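Local coordinates for glutathione S-transferase enzyme with thioredoxin-like domain (Xenorhabdus nematophila, PDB 4L8E), which binds glutathione, two molecules per subunit, and probably catalyses its transfer to electrophilic substrates, at residues Ile29-Ala34 against Lys41-Leu46; Ile58-Gly63 against Asn77-Ile82. All blocks are in the same frame, centred on the assembly; numbering follows the deposited sequence.

Both interactions belong to the thioredoxin-like N-terminal domain, and they meet in its mixed sheet, where strand 30-33 neighbours strand 81-84. Their centres lie about 12 Å apart. Interaction 1 packs helix 37-49 on the sheet; interaction 2 joins the loop after strand 54-57 to the loop that leads into strand 81-84. Two probable backbone hydrogen bonds tie them together: Tyr32 N to Ala81 O at 2.8 Å, and Ile58 N to Tyr33 O at 2.9 Å. Glutathione lies along Lys78 and Ile79 in interaction 2; interaction 1 borders the site through Lys41, while the Ile42 side chain lies about 7 Å from a bound glutathione.

Interaction 1 (Ile29-Ala34 against Lys41-Leu46); sequences IDLYYA and KITLFL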
ATOM      1  N   ILE A  29     -14.642  16.411 -10.266  1.00 29.21           N
ATOM      2  CA  ILE A  29     -14.180  15.062  -9.823  1.00 19.28           C
ATOM      3  C   ILE A  29     -15.367  14.092  -9.739  1.00 27.53           C
ATOM      4  O   ILE A  29     -16.347  14.365  -9.024  1.00 26.67           O
ATOM      5  CB  ILE A  29     -13.499  15.051  -8.415  1.00 22.41           C
ATOM      6  CG1 ILE A  29     -12.210  15.906  -8.332  1.00 23.62           C
ATOM      7  CG2 ILE A  29     -13.174  13.627  -7.981  1.00 22.99           C
ATOM      8  CD1 ILE A  29     -11.137  15.504  -9.264  1.00 29.10           C
ATOM      9  N   ASP A  30     -15.281  12.973 -10.458  1.00 18.73           N
ATOM     10  CA  ASP A  30     -16.264  11.901 -10.357  1.00 16.10           C
ATOM     11  C   ASP A  30     -15.674  10.861  -9.403  1.00 15.96           C
ATOM     12  O   ASP A  30     -14.535  10.405  -9.615  1.00 18.43           O
ATOM     13  CB  ASP A  30     -16.541  11.238 -11.704  1.00 20.24           C
ATOM     14  CG  ASP A  30     -17.334  12.108 -12.658  1.00 30.49           C
ATOM     15  OD1 ASP A  30     -18.294  12.755 -12.223  1.00 26.84           O
ATOM     16  OD2 ASP A  30     -17.029  12.091 -13.862  1.00 50.46           O
ATOM     17  N   LEU A  31     -16.422  10.521  -8.349  1.00 16.09           N
ATOM     18  CA  LEU A  31     -15.985   9.534  -7.378  1.00 15.98           C
ATOM     19  C   LEU A  31     -16.853   8.282  -7.446  1.00 16.47           C
ATOM     20  O   LEU A  31     -18.066   8.341  -7.259  1.00 18.35           O
ATOM     21  CB  LEU A  31     -16.018  10.112  -5.971  1.00 15.15           C
ATOM     22  CG  LEU A  31     -15.689   9.157  -4.818  1.00 17.23           C
ATOM     23  CD1 LEU A  31     -14.318   8.517  -4.900  1.00 18.02           C
ATOM     24  CD2 LEU A  31     -15.889   9.878  -3.497  1.00 22.79           C
ATOM     25  N   TYR A  32     -16.210   7.159  -7.716  1.00 15.75           N
ATOM     26  CA  TYR A  32     -16.863   5.855  -7.734  1.00 16.65           C
ATOM     27  C   TYR A  32     -16.717   5.263  -6.322  1.00 15.71           C
ATOM     28  O   TYR A  32     -15.605   5.076  -5.815  1.00 16.44           O
ATOM     29  CB  TYR A  32     -16.255   4.984  -8.851  1.00 16.08           C
ATOM     30  CG  TYR A  32     -16.554   5.594 -10.174  1.00 16.77           C
ATOM     31  CD1 TYR A  32     -15.763   6.623 -10.682  1.00 16.40           C
ATOM     32  CD2 TYR A  32     -17.682   5.215 -10.890  1.00 22.46           C
ATOM     33  CE1 TYR A  32     -16.096   7.260 -11.882  1.00 20.68           C
ATOM     34  CE2 TYR A  32     -18.001   5.820 -12.093  1.00 25.91           C
ATOM     35  CZ  TYR A  32     -17.204   6.833 -12.586  1.00 30.39           C
ATOM     36  OH  TYR A  32     -17.531   7.443 -13.781  1.00 32.14           O
ATOM     37  N   TYR A  33     -17.871   5.034  -5.679  1.00 16.04           N
ATOM     38  CA  TYR A  33     -17.934   4.982  -4.221  1.00 17.45           C
ATOM     39  C   TYR A  33     -18.891   3.949  -3.670  1.00 18.00           C
ATOM     40  O   TYR A  33     -19.949   3.711  -4.235  1.00 21.76           O
ATOM     41  CB  TYR A  33     -18.418   6.345  -3.735  1.00 18.48           C
ATOM     42  CG  TYR A  33     -18.773   6.495  -2.260  1.00 19.52           C
ATOM     43  CD1 TYR A  33     -17.804   6.840  -1.318  1.00 17.18           C
ATOM     44  CD2 TYR A  33     -20.072   6.364  -1.830  1.00 20.68           C
ATOM     45  CE1 TYR A  33     -18.155   7.021   0.026  1.00 17.79           C
ATOM     46  CE2 TYR A  33     -20.429   6.538  -0.489  1.00 19.91           C
ATOM     47  CZ  TYR A  33     -19.452   6.849   0.435  1.00 19.64           C
ATOM     48  OH  TYR A  33     -19.849   7.018   1.755  1.00 22.36           O
ATOM     49  N   ALA A  34     -18.509   3.378  -2.530  1.00 14.51           N
ATOM     50  CA  ALA A  34     -19.421   2.663  -1.656  1.00 18.67           C
ATOM     51  C   ALA A  34     -19.081   3.104  -0.234  1.00 15.93           C
ATOM     52  O   ALA A  34     -17.944   3.479   0.034  1.00 16.82           O
ATOM     53  CB  ALA A  34     -19.261   1.153  -1.795  1.00 25.40           C
ATOM     54  N   LYS A  41     -12.339   7.275   3.006  1.00 13.67           N
ATOM     55  CA  LYS A  41     -11.070   7.991   2.929  1.00 12.42           C
ATOM     56  C   LYS A  41     -11.180   9.161   1.964  1.00 12.80           C
ATOM     57  O   LYS A  41     -10.654  10.241   2.220  1.00 14.46           O
ATOM     58  CB  LYS A  41      -9.933   7.096   2.441  1.00 12.32           C
ATOM     59  CG  LYS A  41      -9.573   5.938   3.341  1.00 12.75           C
ATOM     60  CD  LYS A  41      -8.513   5.103   2.636  1.00 11.77           C
ATOM     61  CE  LYS A  41      -8.124   3.857   3.403  1.00 12.54           C
ATOM     62  NZ  LYS A  41      -7.163   3.015   2.593  1.00 14.13           N
ATOM     63  N   ILE A  42     -11.822   8.922   0.828  1.00 12.07           N
ATOM     64  CA  ILE A  42     -11.831   9.905  -0.232  1.00 12.17           C
ATOM     65  C   ILE A  42     -12.862  10.993   0.041  1.00 15.27           C
ATOM     66  O   ILE A  42     -12.597  12.180  -0.181  1.00 14.96           O
ATOM     67  CB  ILE A  42     -12.024   9.279  -1.619  1.00 12.87           C
ATOM     68  CG1 ILE A  42     -11.067   8.083  -1.799  1.00 14.35           C
ATOM     69  CG2 ILE A  42     -11.814  10.336  -2.679  1.00 15.49           C
ATOM     70  CD1 ILE A  42      -9.563   8.392  -1.536  1.00 15.54           C
ATOM     71  N   THR A  43     -14.035  10.617   0.517  1.00 14.92           N
ATOM     72  CA  THR A  43     -15.014  11.661   0.879  1.00 14.04           C
ATOM     73  C   THR A  43     -14.542  12.504   2.068  1.00 17.08           C
ATOM     74  O   THR A  43     -14.820  13.689   2.124  1.00 16.76           O
ATOM     75  CB  THR A  43     -16.417  11.109   1.126  1.00 17.46           C
ATOM     76  OG1 THR A  43     -16.357  10.121   2.151  1.00 15.63           O
ATOM     77  CG2 THR A  43     -16.988  10.515  -0.155  1.00 16.72           C
ATOM     78  N   LEU A  44     -13.797  11.920   2.999  1.00 14.60           N
ATOM     79  CA  LEU A  44     -13.165  12.736   4.046  1.00 14.19           C
ATOM     80  C   LEU A  44     -12.278  13.818   3.437  1.00 14.12           C
ATOM     81  O   LEU A  44     -12.391  14.998   3.815  1.00 16.07           O
ATOM     82  CB  LEU A  44     -12.331  11.876   5.012  1.00 17.52           C
ATOM     83  CG  LEU A  44     -13.084  11.023   6.031  1.00 19.34           C
ATOM     84  CD1 LEU A  44     -12.083  10.105   6.773  1.00 20.34           C
ATOM     85  CD2 LEU A  44     -13.893  11.841   7.056  1.00 19.71           C
ATOM     86  N   PHE A  45     -11.396  13.416   2.519  1.00 14.93           N
ATOM     87  CA  PHE A  45     -10.487  14.347   1.885  1.00 13.44           C
ATOM     88  C   PHE A  45     -11.294  15.430   1.151  1.00 16.39           C
ATOM     89  O   PHE A  45     -11.050  16.600   1.334  1.00 15.96           O
ATOM     90  CB  PHE A  45      -9.533  13.666   0.914  1.00 13.97           C
ATOM     91  CG  PHE A  45      -8.572  14.620   0.293  1.00 14.49           C
ATOM     92  CD1 PHE A  45      -8.961  15.392  -0.791  1.00 14.73           C
ATOM     93  CD2 PHE A  45      -7.327  14.816   0.822  1.00 15.55           C
ATOM     94  CE1 PHE A  45      -8.102  16.316  -1.337  1.00 16.77           C
ATOM     95  CE2 PHE A  45      -6.480  15.732   0.281  1.00 16.82           C
ATOM     96  CZ  PHE A  45      -6.876  16.496  -0.800  1.00 17.75           C
ATOM     97  N   LEU A  46     -12.261  15.026   0.342  1.00 15.76           N
ATOM     98  CA  LEU A  46     -12.998  15.988  -0.494  1.00 14.52           C
ATOM     99  C   LEU A  46     -13.814  16.957   0.367  1.00 15.52           C
ATOM    100  O   LEU A  46     -13.950  18.153   0.045  1.00 16.47           O
ATOM    101  CB  LEU A  46     -13.893  15.236  -1.492  1.00 14.10           C
ATOM    102  CG  LEU A  46     -13.081  14.477  -2.565  1.00 15.52           C
ATOM    103  CD1 LEU A  46     -13.978  13.476  -3.275  1.00 17.54           C
ATOM    104  CD2 LEU A  46     -12.456  15.436  -3.555  1.00 18.13           C
TER
HETATM  105  O   HOH W   1     -19.068   9.662   2.374  1.00 20.37           O
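Leu31 reaches from strand 30-33 to the helix with its two methyls parted between different partners. CD1 rests on CG2 of Ile42 at 3.8 Å, while CD2 lies 3.6 Å from CG2 of Thr43 and 4.1 Å from CD1 of Leu46. This fork suits leucine: with CG anti to the backbone N (chi1 175°), the branch point stands out from the sheet, and one methyl turns to Ile42 and the other to Thr43 and Leu46. Thr43 meets Tyr33 as well, its CG2 coming obliquely to the ring at 3.7 Å from CE1. Threonine fits here because its methyl joins the apolar layer while its hydroxyl turns to a water, 2.8 Å from OG1, that is also hydrogen-bonded to Tyr33 OH. The same OG1 makes a weak bond to Tyr40 O one turn earlier.

Farther out, Pro80 and Ile102 press on Ile42, and Leu51 and Tyr53 touch Leu46. Backbone bonds from Leu31 to Thr54 and His56 hold the strand in the sheet. Strand 30-33 and helix segment 41-46 run roughly antiparallel, at 148°, with axes 10.2 Å apart, as the first strand and helix of the beta-alpha-beta unit in a thioredoxin-like fold.

Interaction 2 (Ile58-Gly63 against Asn77-Ile82); sequences IDISAG and NKIPAI. With GSH (glutathione), chain C.
Ile58 and Ile60 approach Ile79 from a loop in which Asp59 to Ala62 form a type I beta turn, while 77-82 passes through a cis peptide bond before Pro80 into strand 81-84. CG2 of Ile79 packs against the branch point of Ile58, 3.7 Å from CB, the two side chains lying alongside, pointing opposite ways. Ile60 CG2 makes a looser contact, 4.4 Å from Ile79 CG1. The CG1 branch of Ile79 turns to the ligand, its chi1 of 64° setting it over the backbone, and CD1 lies 4.0 Å from CB2 of glutathione. Ile60 CD1 reaches that same CB2 at 3.9 Å, so two branched apolar residues line the cysteinyl part.

Asp59 OD1 braces the turn, taking the Ser61 hydroxyl on its syn lone pair at 2.6 Å and weak bonds from the Ser61 and Ala62 N-H groups.

Glutathione pairs with the Ile79 backbone in both directions: Ile79 N donates to O2 at 2.9 Å (153°), and N2 to Ile79 O at 2.9 Å (160°). Lys78 NZ donates a hydrogen bond to carboxylate oxygen O32 at 2.7 Å. Peptide recognition, apolar contact and probably charge thus fall to backbone, isoleucines and lysine, consistent with a cis-proline-loop glutathione site.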
ATOM      1  N   ILE A  58     -21.351   2.604  -6.549  1.00 18.85           N
ATOM      2  CA  ILE A  58     -21.049   1.271  -7.035  1.00 19.36           C
ATOM      3  C   ILE A  58     -21.570   0.316  -5.979  1.00 21.44           C
ATOM      4  O   ILE A  58     -21.096   0.299  -4.851  1.00 22.69           O
ATOM      5  CB  ILE A  58     -19.518   1.097  -7.272  1.00 22.25           C
ATOM      6  CG1 ILE A  58     -19.025   2.023  -8.387  1.00 22.36           C
ATOM      7  CG2 ILE A  58     -19.139  -0.382  -7.553  1.00 21.72           C
ATOM      8  CD1 ILE A  58     -19.637   1.779  -9.766  1.00 28.15           C
ATOM      9  N   ASP A  59     -22.585  -0.475  -6.336  1.00 21.01           N
ATOM     10  CA  ASP A  59     -23.151  -1.418  -5.399  1.00 21.40           C
ATOM     11  C   ASP A  59     -22.286  -2.655  -5.401  1.00 21.18           C
ATOM     12  O   ASP A  59     -22.410  -3.494  -6.281  1.00 21.47           O
ATOM     13  CB  ASP A  59     -24.592  -1.759  -5.809  1.00 20.61           C
ATOM     14  CG  ASP A  59     -25.292  -2.664  -4.812  1.00 27.78           C
ATOM     15  OD1 ASP A  59     -24.597  -3.309  -3.999  1.00 26.01           O
ATOM     16  OD2 ASP A  59     -26.542  -2.764  -4.884  1.00 29.44           O
ATOM     17  N   ILE A  60     -21.354  -2.742  -4.449  1.00 20.16           N
ATOM     18  CA  ILE A  60     -20.418  -3.839  -4.464  1.00 19.01           C
ATOM     19  C   ILE A  60     -21.102  -5.156  -4.076  1.00 21.68           C
ATOM     20  O   ILE A  60     -20.608  -6.213  -4.418  1.00 22.75           O
ATOM     21  CB  ILE A  60     -19.133  -3.542  -3.633  1.00 21.12           C
ATOM     22  CG1 ILE A  60     -19.449  -3.151  -2.208  1.00 27.54           C
ATOM     23  CG2 ILE A  60     -18.325  -2.431  -4.312  1.00 21.54           C
ATOM     24  CD1 ILE A  60     -18.157  -2.922  -1.369  1.00 38.85           C
ATOM     25  N   SER A  61     -22.267  -5.106  -3.427  1.00 19.39           N
ATOM     26  CA  SER A  61     -22.976  -6.346  -3.152  1.00 18.63           C
ATOM     27  C   SER A  61     -23.639  -6.885  -4.425  1.00 19.18           C
ATOM     28  O   SER A  61     -23.969  -8.071  -4.544  1.00 23.94           O
ATOM     29  CB  SER A  61     -24.011  -6.140  -2.044  1.00 23.56           C
ATOM     30  OG  SER A  61     -25.139  -5.423  -2.502  1.00 30.64           O
ATOM     31  N   ALA A  62     -23.864  -5.991  -5.382  1.00 20.67           N
ATOM     32  CA  ALA A  62     -24.537  -6.362  -6.630  1.00 20.37           C
ATOM     33  C   ALA A  62     -23.535  -6.754  -7.723  1.00 22.65           C
ATOM     34  O   ALA A  62     -23.929  -7.205  -8.798  1.00 24.55           O
ATOM     35  CB  ALA A  62     -25.388  -5.222  -7.109  1.00 21.12           C
ATOM     36  N   GLY A  63     -22.244  -6.585  -7.450  1.00 20.45           N
ATOM     37  CA  GLY A  63     -21.238  -6.866  -8.456  1.00 19.51           C
ATOM     38  C   GLY A  63     -21.044  -5.777  -9.500  1.00 22.25           C
ATOM     39  O   GLY A  63     -20.506  -6.039 -10.570  1.00 21.54           O
ATOM     40  N   ASN A  77     -11.123  -3.926 -10.016  1.00 14.26           N
ATOM     41  CA  ASN A  77     -12.487  -4.241  -9.565  1.00 13.38           C
ATOM     42  C   ASN A  77     -12.848  -3.787  -8.150  1.00 13.72           C
ATOM     43  O   ASN A  77     -13.718  -4.370  -7.491  1.00 17.78           O
ATOM     44  CB  ASN A  77     -12.915  -5.711  -9.848  1.00 16.03           C
ATOM     45  CG  ASN A  77     -12.301  -6.753  -8.912  1.00 16.29           C
ATOM     46  OD1 ASN A  77     -12.658  -6.883  -7.714  1.00 20.80           O
ATOM     47  ND2 ASN A  77     -11.499  -7.593  -9.486  1.00 15.93           N
ATOM     48  N   LYS A  78     -12.199  -2.711  -7.696  1.00 13.52           N
ATOM     49  CA  LYS A  78     -12.459  -2.178  -6.366  1.00 14.52           C
ATOM     50  C   LYS A  78     -12.670  -0.685  -6.355  1.00 14.25           C
ATOM     51  O   LYS A  78     -12.111   0.049  -7.163  1.00 14.34           O
ATOM     52  CB  LYS A  78     -11.336  -2.546  -5.388  1.00 14.88           C
ATOM     53  CG  LYS A  78     -11.170  -4.036  -5.196  1.00 15.69           C
ATOM     54  CD  LYS A  78     -10.118  -4.388  -4.182  1.00 18.98           C
ATOM     55  CE  LYS A  78      -9.786  -5.851  -4.251  1.00 25.30           C
ATOM     56  NZ  LYS A  78     -10.803  -6.640  -3.550  1.00 37.21           N
ATOM     57  N   ILE A  79     -13.522  -0.235  -5.436  1.00 14.75           N
ATOM     58  CA  ILE A  79     -13.663   1.179  -5.155  1.00 12.76           C
ATOM     59  C   ILE A  79     -12.689   1.501  -4.003  1.00 12.56           C
ATOM     60  O   ILE A  79     -12.312   0.615  -3.245  1.00 13.25           O
ATOM     61  CB  ILE A  79     -15.118   1.555  -4.791  1.00 15.60           C
ATOM     62  CG1 ILE A  79     -15.587   0.888  -3.495  1.00 15.38           C
ATOM     63  CG2 ILE A  79     -16.065   1.238  -5.957  1.00 17.31           C
ATOM     64  CD1 ILE A  79     -15.242   1.646  -2.206  1.00 18.50           C
ATOM     65  N   PRO A  80     -12.309   2.782  -3.842  1.00 12.41           N
ATOM     66  CA  PRO A  80     -12.696   3.940  -4.662  1.00 13.30           C
ATOM     67  C   PRO A  80     -11.898   4.055  -5.942  1.00 14.21           C
ATOM     68  O   PRO A  80     -10.829   3.448  -6.077  1.00 13.89           O
ATOM     69  CB  PRO A  80     -12.364   5.120  -3.761  1.00 15.19           C
ATOM     70  CG  PRO A  80     -11.192   4.630  -2.957  1.00 14.96           C
ATOM     71  CD  PRO A  80     -11.506   3.184  -2.675  1.00 14.96           C
ATOM     72  N   ALA A  81     -12.454   4.813  -6.879  1.00 13.32           N
ATOM     73  CA  ALA A  81     -11.746   5.255  -8.056  1.00 14.01           C
ATOM     74  C   ALA A  81     -12.279   6.633  -8.333  1.00 13.54           C
ATOM     75  O   ALA A  81     -13.394   6.950  -7.906  1.00 14.21           O
ATOM     76  CB  ALA A  81     -12.021   4.314  -9.246  1.00 15.04           C
ATOM     77  N   ILE A  82     -11.468   7.467  -8.977  1.00 14.52           N
ATOM     78  CA  ILE A  82     -11.942   8.766  -9.445  1.00 14.95           C
ATOM     79  C   ILE A  82     -11.622   8.967 -10.900  1.00 15.88           C
ATOM     80  O   ILE A  82     -10.752   8.313 -11.470  1.00 15.74           O
ATOM     81  CB  ILE A  82     -11.373   9.982  -8.663  1.00 13.39           C
ATOM     82  CG1 ILE A  82      -9.868  10.112  -8.863  1.00 14.85           C
ATOM     83  CG2 ILE A  82     -11.762   9.921  -7.204  1.00 14.70           C
ATOM     84  CD1 ILE A  82      -9.306  11.480  -8.415  1.00 18.25           C
TER
HETATM   85  N1  GSH C 302      -6.156  -1.218  -1.720  1.00 12.16           N
HETATM   86  CA1 GSH C 302      -7.469  -0.736  -2.136  1.00 12.37           C
HETATM   87  C1  GSH C 302      -7.581   0.739  -1.857  1.00 13.97           C
HETATM   88  O11 GSH C 302      -8.320   1.478  -2.584  1.00 13.00           O
HETATM   89  O12 GSH C 302      -6.910   1.276  -0.907  1.00 15.91           O
HETATM   90  CB1 GSH C 302      -8.552  -1.503  -1.431  1.00 13.36           C
HETATM   91  CG1 GSH C 302      -9.943  -1.156  -1.936  1.00 12.94           C
HETATM   92  CD1 GSH C 302     -10.980  -2.137  -1.432  1.00 14.70           C
HETATM   93  OE1 GSH C 302     -10.711  -3.101  -0.733  1.00 14.05           O
HETATM   94  N2  GSH C 302     -12.316  -1.893  -1.863  1.00 14.41           N
HETATM   95  CA2 GSH C 302     -13.407  -2.713  -1.487  1.00 14.75           C
HETATM   96  C2  GSH C 302     -14.054  -3.201  -2.759  1.00 16.36           C
HETATM   97  O2  GSH C 302     -14.321  -2.471  -3.739  1.00 15.09           O
HETATM   98  CB2 GSH C 302     -14.447  -1.985  -0.701  1.00 13.62           C
HETATM   99  SG2 GSH C 302     -13.742  -1.249   0.749  1.00 20.44           S
HETATM  100  N3  GSH C 302     -14.338  -4.596  -2.834  1.00 16.55           N
HETATM  101  CA3 GSH C 302     -14.970  -5.099  -4.037  1.00 16.24           C
HETATM  102  C3  GSH C 302     -14.497  -6.477  -4.332  1.00 24.09           C
HETATM  103  O31 GSH C 302     -15.126  -7.127  -5.202  1.00 21.11           O
HETATM  104  O32 GSH C 302     -13.488  -6.957  -3.731  1.00 21.09           O